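Local coordinates for protein anaerobically-induced outer membrane porin OprE (Pseudomonas aeruginosa, PDB 4FRX) that probably acts as a channel-forming porin of the OprD family, letting small solutes cross the outer membrane of Pseudomonas aeruginosa through a beta-barrel, at residues A[177-182]-A[219-224]; A[181-186]-A[312-317]; A[252-257]-A[276-281]; A[264-269]-A[306-311]. All blocks are in the same frame, centred on the assembly; numbering follows the deposited sequence.

Contact 1: residues A[177-182]-A[219-224]; sequences LSIAGA and DFYKQH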
loop_
_atom_site.group_PDB
_atom_site.type_symbol
_atom_site.label_atom_id
_atom_site.label_comp_id
_atom_site.label_asym_id
_atom_site.label_seq_id
_atom_site.Cartn_x
_atom_site.Cartn_y
_atom_site.Cartn_z
ATOM N N LEU A 177 11.495 8.598 6.995
ATOM C CA LEU A 177 10.042 8.368 6.963
ATOM C C LEU A 177 9.215 9.545 7.500
ATOM O O LEU A 177 9.620 10.229 8.430
ATOM C CB LEU A 177 9.715 7.093 7.746
ATOM C CG LEU A 177 10.541 5.862 7.349
ATOM C CD1 LEU A 177 10.361 4.722 8.336
ATOM C CD2 LEU A 177 10.174 5.409 5.944
ATOM N N SER A 178 8.039 9.776 6.929
ATOM C CA SER A 178 7.199 10.855 7.439
ATOM C C SER A 178 5.724 10.496 7.244
ATOM O O SER A 178 5.404 9.382 6.817
ATOM C CB SER A 178 7.553 12.202 6.785
ATOM O OG SER A 178 6.905 13.283 7.444
ATOM N N ILE A 179 4.844 11.427 7.603
ATOM C CA ILE A 179 3.402 11.257 7.458
ATOM C C ILE A 179 2.840 12.554 6.873
ATOM O O ILE A 179 3.533 13.577 6.880
ATOM C CB ILE A 179 2.715 10.948 8.818
ATOM C CG1 ILE A 179 2.789 12.151 9.759
ATOM C CG2 ILE A 179 3.327 9.696 9.488
ATOM C CD1 ILE A 179 2.114 11.913 11.106
ATOM N N ALA A 180 1.609 12.506 6.357
ATOM C CA ALA A 180 0.931 13.688 5.806
ATOM C C ALA A 180 0.825 14.765 6.871
ATOM O O ALA A 180 0.460 14.476 8.017
ATOM C CB ALA A 180 -0.476 13.324 5.298
ATOM N N GLY A 181 1.147 16.000 6.490
ATOM C CA GLY A 181 1.146 17.112 7.420
ATOM C C GLY A 181 2.555 17.549 7.763
ATOM O O GLY A 181 2.803 18.714 8.032
ATOM N N ALA A 182 3.479 16.605 7.744
ATOM C CA ALA A 182 4.873 16.914 8.061
ATOM C C ALA A 182 5.790 16.548 6.913
ATOM O O ALA A 182 7.015 16.685 7.022
ATOM C CB ALA A 182 5.309 16.175 9.309
ATOM N N ASP A 219 8.606 9.540 17.213
ATOM C CA ASP A 219 8.321 10.979 17.308
ATOM C C ASP A 219 7.041 11.419 16.623
ATOM O O ASP A 219 6.721 12.608 16.608
ATOM C CB ASP A 219 9.499 11.833 16.838
ATOM C CG ASP A 219 10.585 11.925 17.886
ATOM O OD1 ASP A 219 10.225 11.988 19.081
ATOM O OD2 ASP A 219 11.782 11.924 17.518
ATOM N N PHE A 220 6.305 10.456 16.082
ATOM C CA PHE A 220 5.061 10.754 15.390
ATOM C C PHE A 220 3.875 9.996 15.968
ATOM O O PHE A 220 2.939 10.621 16.466
ATOM C CB PHE A 220 5.171 10.496 13.884
ATOM C CG PHE A 220 5.904 11.583 13.136
ATOM C CD1 PHE A 220 5.247 12.749 12.766
ATOM C CD2 PHE A 220 7.248 11.438 12.821
ATOM C CE1 PHE A 220 5.919 13.768 12.074
ATOM C CE2 PHE A 220 7.934 12.436 12.141
ATOM C CZ PHE A 220 7.263 13.601 11.749
ATOM N N TYR A 221 3.895 8.663 15.910
ATOM C CA TYR A 221 2.709 7.946 16.335
ATOM C C TYR A 221 2.940 6.515 16.772
ATOM O O TYR A 221 3.929 5.901 16.403
ATOM C CB TYR A 221 1.628 7.991 15.233
ATOM C CG TYR A 221 1.911 7.148 13.996
ATOM C CD1 TYR A 221 1.591 5.793 13.966
ATOM C CD2 TYR A 221 2.463 7.719 12.841
ATOM C CE1 TYR A 221 1.840 5.014 12.828
ATOM C CE2 TYR A 221 2.714 6.940 11.701
ATOM C CZ TYR A 221 2.398 5.595 11.700
ATOM O OH TYR A 221 2.639 4.823 10.570
ATOM N N LYS A 222 2.009 6.016 17.576
ATOM C CA LYS A 222 1.870 4.588 17.818
ATOM C C LYS A 222 0.493 4.162 17.336
ATOM O O LYS A 222 -0.488 4.887 17.495
ATOM C CB LYS A 222 2.062 4.262 19.297
ATOM C CG LYS A 222 1.286 5.154 20.222
ATOM N N GLN A 223 0.419 2.983 16.735
ATOM C CA GLN A 223 -0.799 2.547 16.104
ATOM C C GLN A 223 -1.018 1.082 16.387
ATOM O O GLN A 223 -0.113 0.282 16.186
ATOM C CB GLN A 223 -0.689 2.783 14.609
ATOM C CG GLN A 223 -1.865 2.287 13.798
ATOM C CD GLN A 223 -1.753 2.759 12.373
ATOM O OE1 GLN A 223 -1.146 2.099 11.530
ATOM N NE2 GLN A 223 -2.306 3.923 12.105
ATOM N N HIS A 224 -2.197 0.755 16.906
ATOM C CA HIS A 224 -2.618 -0.630 17.092
ATOM C C HIS A 224 -3.725 -0.969 16.105
ATOM O O HIS A 224 -4.565 -0.126 15.800
ATOM C CB HIS A 224 -3.146 -0.839 18.504
ATOM C CG HIS A 224 -2.144 -0.550 19.569
ATOM N ND1 HIS A 224 -1.361 -1.531 20.134
ATOM C CD2 HIS A 224 -1.804 0.607 20.188
ATOM C CE1 HIS A 224 -0.573 -0.991 21.048
ATOM N NE2 HIS A 224 -0.823 0.303 21.103
#
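I179 is wedged between the rings of F220 and Y221, and its two branches divide the work. The longer branch serves F220: CD1 of I179 lies 3.6 Å from F220 CD1, approaching the ring obliquely, while its CG1 also touches that ring atom. The shorter branch serves Y221, with I179 CG2 3.6 Å from Y221 CE2, near the plane of the ring and therefore at its edge. The first torsion of I179 (chi1 67°) sets CG1 between the backbone N and the carbonyl carbon and leaves CG2 beside the N, an arrangement that splits the two methyl ends between the two aromatics. A182 closes the far part of the F220 ring, its CB 3.7 Å from F220 CE1. A182 can come back to the same ring as I179 because the chain turns between them, held by a bond from A182 N to I179 O (3.1 Å). L217, packing on I179, and Y264, whose ring meets that of F220 with the planes inclined at about 45°, close the apolar side.

The packing thins only toward S178 and the turn. S178 OG stands 4.3 Å from F220 CZ, also oblique to the ring, and its polar demand is met by R190 O instead. In the turn, A180 and G181 are partly exposed and lie away from the second segment.

The contact thus joins the loop that follows strand 174-176 to the start of strand 221-234 by apolar side chains: a loop packed on the first residue of a barrel strand and on the residue before it, in an OprD-family beta-barrel.

Contact 2: residues A[181-186]-A[312-317]; sequences GANGSS and FLNRGD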
loop_
_atom_site.group_PDB
_atom_site.type_symbol
_atom_site.label_atom_id
_atom_site.label_comp_id
_atom_site.label_asym_id
_atom_site.label_seq_id
_atom_site.Cartn_x
_atom_site.Cartn_y
_atom_site.Cartn_z
ATOM N N GLY A 181 1.147 16.000 6.490
ATOM C CA GLY A 181 1.146 17.112 7.420
ATOM C C GLY A 181 2.555 17.549 7.763
ATOM O O GLY A 181 2.803 18.714 8.032
ATOM N N ALA A 182 3.479 16.605 7.744
ATOM C CA ALA A 182 4.873 16.914 8.061
ATOM C C ALA A 182 5.790 16.548 6.913
ATOM O O ALA A 182 7.015 16.685 7.022
ATOM C CB ALA A 182 5.309 16.175 9.309
ATOM N N ASN A 183 5.207 16.060 5.821
ATOM C CA ASN A 183 6.007 15.438 4.772
ATOM C C ASN A 183 6.332 16.390 3.618
ATOM O O ASN A 183 6.204 17.606 3.760
ATOM C CB ASN A 183 5.351 14.141 4.278
ATOM C CG ASN A 183 4.014 14.377 3.601
ATOM O OD1 ASN A 183 3.552 15.513 3.480
ATOM N ND2 ASN A 183 3.382 13.293 3.153
ATOM N N GLY A 184 6.746 15.841 2.481
ATOM C CA GLY A 184 7.182 16.674 1.373
ATOM C C GLY A 184 8.639 17.056 1.535
ATOM O O GLY A 184 9.380 16.371 2.241
ATOM N N SER A 185 9.063 18.148 0.895
ATOM C CA SER A 185 10.479 18.519 0.930
ATOM C C SER A 185 10.754 19.958 1.352
ATOM O O SER A 185 11.878 20.435 1.214
ATOM C CB SER A 185 11.132 18.262 -0.431
ATOM O OG SER A 185 11.172 16.881 -0.708
ATOM N N SER A 186 9.739 20.644 1.865
ATOM C CA SER A 186 9.915 22.022 2.321
ATOM C C SER A 186 10.858 22.063 3.524
ATOM O O SER A 186 11.189 21.024 4.097
ATOM C CB SER A 186 8.567 22.667 2.667
ATOM O OG SER A 186 8.034 22.173 3.886
ATOM N N PHE A 312 -0.289 7.081 8.363
ATOM C CA PHE A 312 0.402 6.001 7.660
ATOM C C PHE A 312 1.663 6.585 7.006
ATOM O O PHE A 312 1.725 7.795 6.724
ATOM C CB PHE A 312 -0.501 5.347 6.605
ATOM C CG PHE A 312 -1.095 6.319 5.625
ATOM C CD1 PHE A 312 -2.219 7.067 5.960
ATOM C CD2 PHE A 312 -0.532 6.489 4.370
ATOM C CE1 PHE A 312 -2.774 7.972 5.058
ATOM C CE2 PHE A 312 -1.083 7.393 3.455
ATOM C CZ PHE A 312 -2.210 8.126 3.799
ATOM N N LEU A 313 2.648 5.729 6.752
ATOM C CA LEU A 313 3.936 6.176 6.213
ATOM C C LEU A 313 3.746 6.788 4.826
ATOM O O LEU A 313 3.173 6.167 3.946
ATOM C CB LEU A 313 4.917 5.012 6.139
ATOM C CG LEU A 313 5.240 4.338 7.473
ATOM C CD1 LEU A 313 6.320 3.284 7.287
ATOM C CD2 LEU A 313 5.627 5.367 8.559
ATOM N N ASN A 314 4.235 8.008 4.645
ATOM C CA ASN A 314 3.892 8.792 3.456
ATOM C C ASN A 314 4.896 9.913 3.277
ATOM O O ASN A 314 4.815 10.930 3.971
ATOM C CB ASN A 314 2.487 9.386 3.659
ATOM C CG ASN A 314 1.941 10.072 2.421
ATOM O OD1 ASN A 314 2.603 10.136 1.386
ATOM N ND2 ASN A 314 0.714 10.583 2.523
ATOM N N ARG A 315 5.847 9.736 2.364
ATOM C CA ARG A 315 6.912 10.737 2.175
ATOM C C ARG A 315 6.380 11.985 1.469
ATOM O O ARG A 315 6.881 13.099 1.673
ATOM C CB ARG A 315 8.101 10.098 1.409
ATOM C CG ARG A 315 9.250 11.044 0.944
ATOM C CD ARG A 315 9.538 12.226 1.878
ATOM N NE ARG A 315 10.401 11.927 2.997
ATOM C CZ ARG A 315 10.672 12.778 3.983
ATOM N NH1 ARG A 315 10.140 13.997 4.015
ATOM N NH2 ARG A 315 11.487 12.401 4.947
ATOM N N GLY A 316 5.334 11.820 0.669
ATOM C CA GLY A 316 4.877 12.915 -0.170
ATOM C C GLY A 316 5.771 13.046 -1.401
ATOM O O GLY A 316 6.479 12.105 -1.761
ATOM N N ASP A 317 5.742 14.212 -2.044
ATOM C CA ASP A 317 6.502 14.451 -3.279
ATOM C C ASP A 317 6.179 13.421 -4.363
ATOM O O ASP A 317 7.042 13.077 -5.176
ATOM C CB ASP A 317 8.019 14.454 -3.017
ATOM C CG ASP A 317 8.467 15.615 -2.149
ATOM O OD1 ASP A 317 8.095 16.768 -2.449
ATOM O OD2 ASP A 317 9.195 15.367 -1.163
#
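Two nearly straight hydrogen bonds from N183 and G184 grip consecutive carbonyls of the other loop. The amide of N183 donates through ND2 to N314 O (2.9 Å, 162° at the hydrogen); the acceptor lies close to the amide plane, whereas the donor stands well above the plane of the carbonyl. Next to it, G184 N donates to R315 O at 2.9 Å. With chi1 at 65°, CG of N183, which carries this amide, sits between its own backbone N and carbonyl carbon. Separately, N183 CB rests 3.2 Å from R315 O.

A third polar link is made by S185, whose OG gives its hydrogen to D317 OD2 at 2.5 Å, approaching from above the carboxylate plane. The same carboxylate oxygen forms a salt bridge with R175. R315 bends back through chi2 and chi3, and its NH1 reaches G184 O at 3.1 Å, a weak bond made at the guanidinium edge; its stronger partner is D191, which pairs with NH2.

Outside these bonds the packing is modest. The N314 side chain lies beside N183, its CG 3.6 Å from N183 ND2, and the backbones approach most closely at G184 and G316, with CA atoms 4.7 Å apart.

Backbone carbonyls are thus matched by amide donors, while R175 and D191 probably offset the charges of D317 and R315, so that two irregular loops are joined chiefly by polar bonds at a surface.

Contact 3: residues A[252-257]-A[276-281]; sequences GKNGSR and KGEVDN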
loop_
_atom_site.group_PDB
_atom_site.type_symbol
_atom_site.label_atom_id
_atom_site.label_comp_id
_atom_site.label_asym_id
_atom_site.label_seq_id
_atom_site.Cartn_x
_atom_site.Cartn_y
_atom_site.Cartn_z
ATOM N N GLY A 252 6.329 10.529 21.262
ATOM C CA GLY A 252 7.455 11.451 21.293
ATOM C C GLY A 252 7.103 12.904 21.010
ATOM O O GLY A 252 6.213 13.462 21.643
ATOM N N LYS A 253 7.795 13.500 20.042
ATOM C CA LYS A 253 7.662 14.927 19.738
ATOM C C LYS A 253 6.238 15.353 19.391
ATOM O O LYS A 253 5.760 16.397 19.836
ATOM C CB LYS A 253 8.624 15.319 18.621
ATOM C CG LYS A 253 10.094 15.197 19.030
ATOM C CD LYS A 253 11.018 15.728 17.952
ATOM C CE LYS A 253 12.482 15.686 18.377
ATOM N NZ LYS A 253 12.694 16.351 19.691
ATOM N N ASN A 254 5.555 14.534 18.603
ATOM C CA ASN A 254 4.179 14.826 18.245
ATOM C C ASN A 254 3.263 14.909 19.474
ATOM O O ASN A 254 2.252 15.617 19.465
ATOM C CB ASN A 254 3.670 13.778 17.257
ATOM C CG ASN A 254 2.229 13.992 16.879
ATOM O OD1 ASN A 254 1.328 13.341 17.411
ATOM N ND2 ASN A 254 1.996 14.929 15.968
ATOM N N GLY A 255 3.629 14.196 20.540
ATOM C CA GLY A 255 2.840 14.183 21.765
ATOM C C GLY A 255 3.158 15.335 22.721
ATOM O O GLY A 255 2.632 15.400 23.828
ATOM N N SER A 256 4.027 16.242 22.299
ATOM C CA SER A 256 4.398 17.375 23.139
ATOM C C SER A 256 4.121 18.689 22.413
ATOM O O SER A 256 4.265 18.770 21.200
ATOM C CB SER A 256 5.882 17.307 23.494
ATOM O OG SER A 256 6.666 17.798 22.426
ATOM N N ARG A 257 3.753 19.723 23.163
ATOM C CA ARG A 257 3.510 21.027 22.560
ATOM C C ARG A 257 4.716 21.539 21.776
ATOM O O ARG A 257 4.570 22.012 20.646
ATOM C CB ARG A 257 3.089 22.038 23.636
ATOM C CG ARG A 257 1.710 21.753 24.192
ATOM C CD ARG A 257 1.353 22.689 25.340
ATOM N NE ARG A 257 2.284 22.550 26.455
ATOM N N LYS A 276 -3.075 21.150 11.410
ATOM C CA LYS A 276 -1.934 20.296 11.743
ATOM C C LYS A 276 -1.861 20.189 13.260
ATOM O O LYS A 276 -2.118 21.165 13.965
ATOM C CB LYS A 276 -0.626 20.889 11.190
ATOM C CG LYS A 276 -0.505 20.816 9.683
ATOM C CD LYS A 276 0.805 21.415 9.206
ATOM C CE LYS A 276 0.962 21.254 7.695
ATOM N NZ LYS A 276 -0.243 21.726 6.962
ATOM N N GLY A 277 -1.526 19.013 13.772
ATOM C CA GLY A 277 -1.471 18.852 15.214
ATOM C C GLY A 277 -1.164 17.437 15.678
ATOM O O GLY A 277 -0.438 16.695 15.020
ATOM N N GLU A 278 -1.733 17.066 16.820
ATOM C CA GLU A 278 -1.375 15.818 17.479
ATOM C C GLU A 278 -2.068 14.659 16.773
ATOM O O GLU A 278 -3.214 14.794 16.371
ATOM C CB GLU A 278 -1.841 15.855 18.928
ATOM C CG GLU A 278 -1.217 14.774 19.780
ATOM C CD GLU A 278 -1.602 14.858 21.242
ATOM O OE1 GLU A 278 -2.486 15.673 21.596
ATOM O OE2 GLU A 278 -1.015 14.093 22.037
ATOM N N VAL A 279 -1.379 13.530 16.617
ATOM C CA VAL A 279 -2.046 12.322 16.123
ATOM C C VAL A 279 -3.104 11.905 17.150
ATOM O O VAL A 279 -2.841 11.926 18.347
ATOM C CB VAL A 279 -1.055 11.162 15.858
ATOM C CG1 VAL A 279 -1.803 9.868 15.575
ATOM C CG2 VAL A 279 -0.135 11.504 14.699
ATOM N N ASP A 280 -4.288 11.536 16.663
ATOM C CA ASP A 280 -5.466 11.285 17.484
ATOM C C ASP A 280 -6.549 10.785 16.536
ATOM O O ASP A 280 -7.402 11.548 16.103
ATOM C CB ASP A 280 -5.929 12.587 18.165
ATOM C CG ASP A 280 -7.277 12.450 18.876
ATOM O OD1 ASP A 280 -7.506 11.411 19.519
ATOM O OD2 ASP A 280 -8.105 13.392 18.792
ATOM N N ASN A 281 -6.514 9.493 16.212
ATOM C CA ASN A 281 -7.450 8.917 15.259
ATOM C C ASN A 281 -7.860 7.487 15.638
ATOM O O ASN A 281 -7.028 6.660 16.018
ATOM C CB ASN A 281 -6.843 8.939 13.844
ATOM C CG ASN A 281 -7.800 8.416 12.773
ATOM O OD1 ASN A 281 -8.495 9.187 12.119
ATOM N ND2 ASN A 281 -7.823 7.109 12.584
HETATM O O HOH W 1 0.107 14.227 24.622
#
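N254 reaches across to the backbone of G277 and V279 with both ends of its side-chain amide. Its CG lies anti to the backbone N (chi1 178°), which carries the amide out from the short 3-10 turn. There OD1 accepts from V279 N at 2.8 Å, in an almost straight bond (173°) that uses a lone pair in the carbonyl plane. On the other end, ND2 donates to G277 O at 3.2 Å, with the acceptor near the amide plane; Y264 O is a second acceptor for this nitrogen. Pinned at both ends, the amide has its rotation fixed.

The side chains of V279 and N254 cross at about a right angle, V279 CB and CG2 both touching OD1. In E278, CG is anti to the backbone N (chi1 -165°) and lies 3.6 Å from N254 O; the extended chain beyond it carries the carboxylate past G255 to a water. This water donates to both E278 OE2 (2.8 Å) and G255 O, bridging the two segments, and OE2 also bonds S250 OG.

S256 N-caps helix 257-261, its OG bonding G259 N. The two amide bonds of N254 tie the turn between strand 237-250 and that helix to the junction of strands 276-277 and 280-292.

Contact 4: residues A[264-269]-A[306-311]; sequences YVSSGY and GDSDFP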
loop_
_atom_site.group_PDB
_atom_site.type_symbol
_atom_site.label_atom_id
_atom_site.label_comp_id
_atom_site.label_asym_id
_atom_site.label_seq_id
_atom_site.Cartn_x
_atom_site.Cartn_y
_atom_site.Cartn_z
ATOM N N TYR A 264 6.578 18.469 14.224
ATOM C CA TYR A 264 6.206 17.052 14.323
ATOM C C TYR A 264 4.690 16.923 14.440
ATOM O O TYR A 264 4.150 16.689 15.522
ATOM C CB TYR A 264 6.943 16.336 15.462
ATOM C CG TYR A 264 8.415 16.176 15.145
ATOM C CD1 TYR A 264 9.288 17.242 15.296
ATOM C CD2 TYR A 264 8.914 14.976 14.640
ATOM C CE1 TYR A 264 10.624 17.125 14.979
ATOM C CE2 TYR A 264 10.263 14.841 14.323
ATOM C CZ TYR A 264 11.110 15.926 14.501
ATOM O OH TYR A 264 12.446 15.832 14.201
ATOM N N VAL A 265 4.018 17.081 13.303
ATOM C CA VAL A 265 2.566 17.197 13.274
ATOM C C VAL A 265 1.927 16.335 12.193
ATOM O O VAL A 265 2.569 15.942 11.216
ATOM C CB VAL A 265 2.123 18.655 13.031
ATOM C CG1 VAL A 265 2.471 19.555 14.228
ATOM C CG2 VAL A 265 2.739 19.198 11.729
ATOM N N SER A 266 0.638 16.069 12.378
ATOM C CA SER A 266 -0.156 15.332 11.411
ATOM C C SER A 266 -1.234 16.258 10.888
ATOM O O SER A 266 -1.746 17.107 11.626
ATOM C CB SER A 266 -0.837 14.152 12.107
ATOM O OG SER A 266 -1.900 13.638 11.320
ATOM N N SER A 267 -1.608 16.084 9.629
ATOM C CA SER A 267 -2.826 16.706 9.127
ATOM C C SER A 267 -4.049 16.202 9.906
ATOM O O SER A 267 -4.085 15.066 10.374
ATOM C CB SER A 267 -3.010 16.403 7.633
ATOM O OG SER A 267 -1.992 17.021 6.863
ATOM N N GLY A 268 -5.036 17.072 10.050
ATOM C CA GLY A 268 -6.273 16.764 10.739
ATOM C C GLY A 268 -7.044 18.074 10.802
ATOM O O GLY A 268 -6.787 18.977 10.009
ATOM N N TYR A 269 -7.986 18.186 11.732
ATOM C CA TYR A 269 -8.660 19.460 11.951
ATOM C C TYR A 269 -8.814 19.698 13.446
ATOM O O TYR A 269 -9.363 18.864 14.166
ATOM C CB TYR A 269 -10.007 19.566 11.225
ATOM C CG TYR A 269 -10.529 20.977 11.360
ATOM C CD1 TYR A 269 -9.899 22.025 10.687
ATOM C CD2 TYR A 269 -11.585 21.281 12.212
ATOM C CE1 TYR A 269 -10.320 23.323 10.833
ATOM C CE2 TYR A 269 -12.015 22.597 12.362
ATOM C CZ TYR A 269 -11.365 23.607 11.672
ATOM O OH TYR A 269 -11.760 24.926 11.793
ATOM N N GLY A 306 -11.778 11.360 15.994
ATOM C CA GLY A 306 -10.561 12.000 16.478
ATOM C C GLY A 306 -10.191 13.209 15.625
ATOM O O GLY A 306 -10.719 13.396 14.521
ATOM N N ASP A 307 -9.260 14.016 16.120
ATOM C CA ASP A 307 -8.861 15.241 15.439
ATOM C C ASP A 307 -7.870 15.066 14.289
ATOM O O ASP A 307 -7.696 15.978 13.492
ATOM C CB ASP A 307 -8.223 16.220 16.427
ATOM C CG ASP A 307 -9.196 16.730 17.457
ATOM O OD1 ASP A 307 -10.421 16.680 17.201
ATOM O OD2 ASP A 307 -8.723 17.185 18.524
ATOM N N SER A 308 -7.175 13.935 14.218
ATOM C CA SER A 308 -6.167 13.790 13.162
ATOM C C SER A 308 -6.674 12.881 12.057
ATOM O O SER A 308 -7.564 12.047 12.283
ATOM C CB SER A 308 -4.851 13.246 13.718
ATOM O OG SER A 308 -4.867 11.822 13.751
ATOM N N ASP A 309 -6.125 13.068 10.861
ATOM C CA ASP A 309 -6.299 12.100 9.780
ATOM C C ASP A 309 -5.771 10.753 10.235
ATOM O O ASP A 309 -5.042 10.636 11.226
ATOM C CB ASP A 309 -5.518 12.507 8.527
ATOM C CG ASP A 309 -6.009 13.808 7.901
ATOM O OD1 ASP A 309 -7.015 14.409 8.353
ATOM O OD2 ASP A 309 -5.361 14.222 6.926
ATOM N N PHE A 310 -6.151 9.716 9.516
ATOM C CA PHE A 310 -5.577 8.414 9.774
ATOM C C PHE A 310 -4.102 8.438 9.373
ATOM O O PHE A 310 -3.794 8.778 8.238
ATOM C CB PHE A 310 -6.287 7.379 8.926
ATOM C CG PHE A 310 -5.680 6.014 9.034
ATOM C CD1 PHE A 310 -5.879 5.241 10.170
ATOM C CD2 PHE A 310 -4.918 5.496 7.990
ATOM C CE1 PHE A 310 -5.332 3.970 10.272
ATOM C CE2 PHE A 310 -4.368 4.235 8.076
ATOM C CZ PHE A 310 -4.578 3.463 9.227
ATOM N N PRO A 311 -3.184 8.088 10.299
ATOM C CA PRO A 311 -1.751 8.159 9.970
ATOM C C PRO A 311 -1.186 6.883 9.326
ATOM O O PRO A 311 -1.540 5.758 9.698
ATOM C CB PRO A 311 -1.098 8.388 11.340
ATOM C CG PRO A 311 -1.967 7.567 12.271
ATOM C CD PRO A 311 -3.400 7.743 11.715
HETATM O O HOH W 2 -11.460 19.674 15.886
#
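The carbonyl of S267 is approached on both faces of its plane: S266 OG bonds it from one face at 2.8 Å, and D309 N from the opposite face at 2.9 Å. Another flat group, the D309 carboxylate, lies against the same part of the chain, with OD2 3.3 Å from S267 CB and OD1 3.4 Å from G268 CA. The D309 side chain is turned with CG beside its backbone N (chi1 -64°), and OD1 finds its polar partner in A337 N.

Farther along, Y269 N donates to D307 O at 2.8 Å, nearly in line with the carbonyl bond. Together with the D309 bond this makes a single beta bridge between G268 and S308, whose CA atoms are just 3.8 Å apart. The G268 backbone lies close against S308 CA and D307 O, and a CA-H...O contact from G268 CA to D307 O adds to the bridge.

S308 CB packs against S266 OG, while S308 OG turns to D309 O within its own segment and also bonds D280 N. At the D307 end, a water donates to Y269 O and, weakly, to D307 OD1.

Strand 266-267 and the loop after strand 295-305 are therefore held by two main-chain hydrogen bonds, D309 N to S267 O and Y269 N to D307 O, and S267 O, which accepts from two donors, is probably polarised by them.

How the contacts relate
All four contacts lie on the same side of the chain's centre. Contacts 1 and 2 share G181 and A182, have centres about 10 Å apart, and are sewn together by S178 O and N314 N (2.8 Å). Contacts 3 and 4, with centres about 8 Å apart, alternate along the chain and are joined through the small antiparallel pair 266-267 and 276-277, where G277 N meets S266 O at 2.9 Å. Contact 1 links the two groups: D219 O pairs with N254 N of contact 3 (3.0 Å), and A180 O with S267 N of contact 4 (3.1 Å). Contacts 2 and 3 are farthest apart, about 16 Å between centres, and touch through G181 and K276.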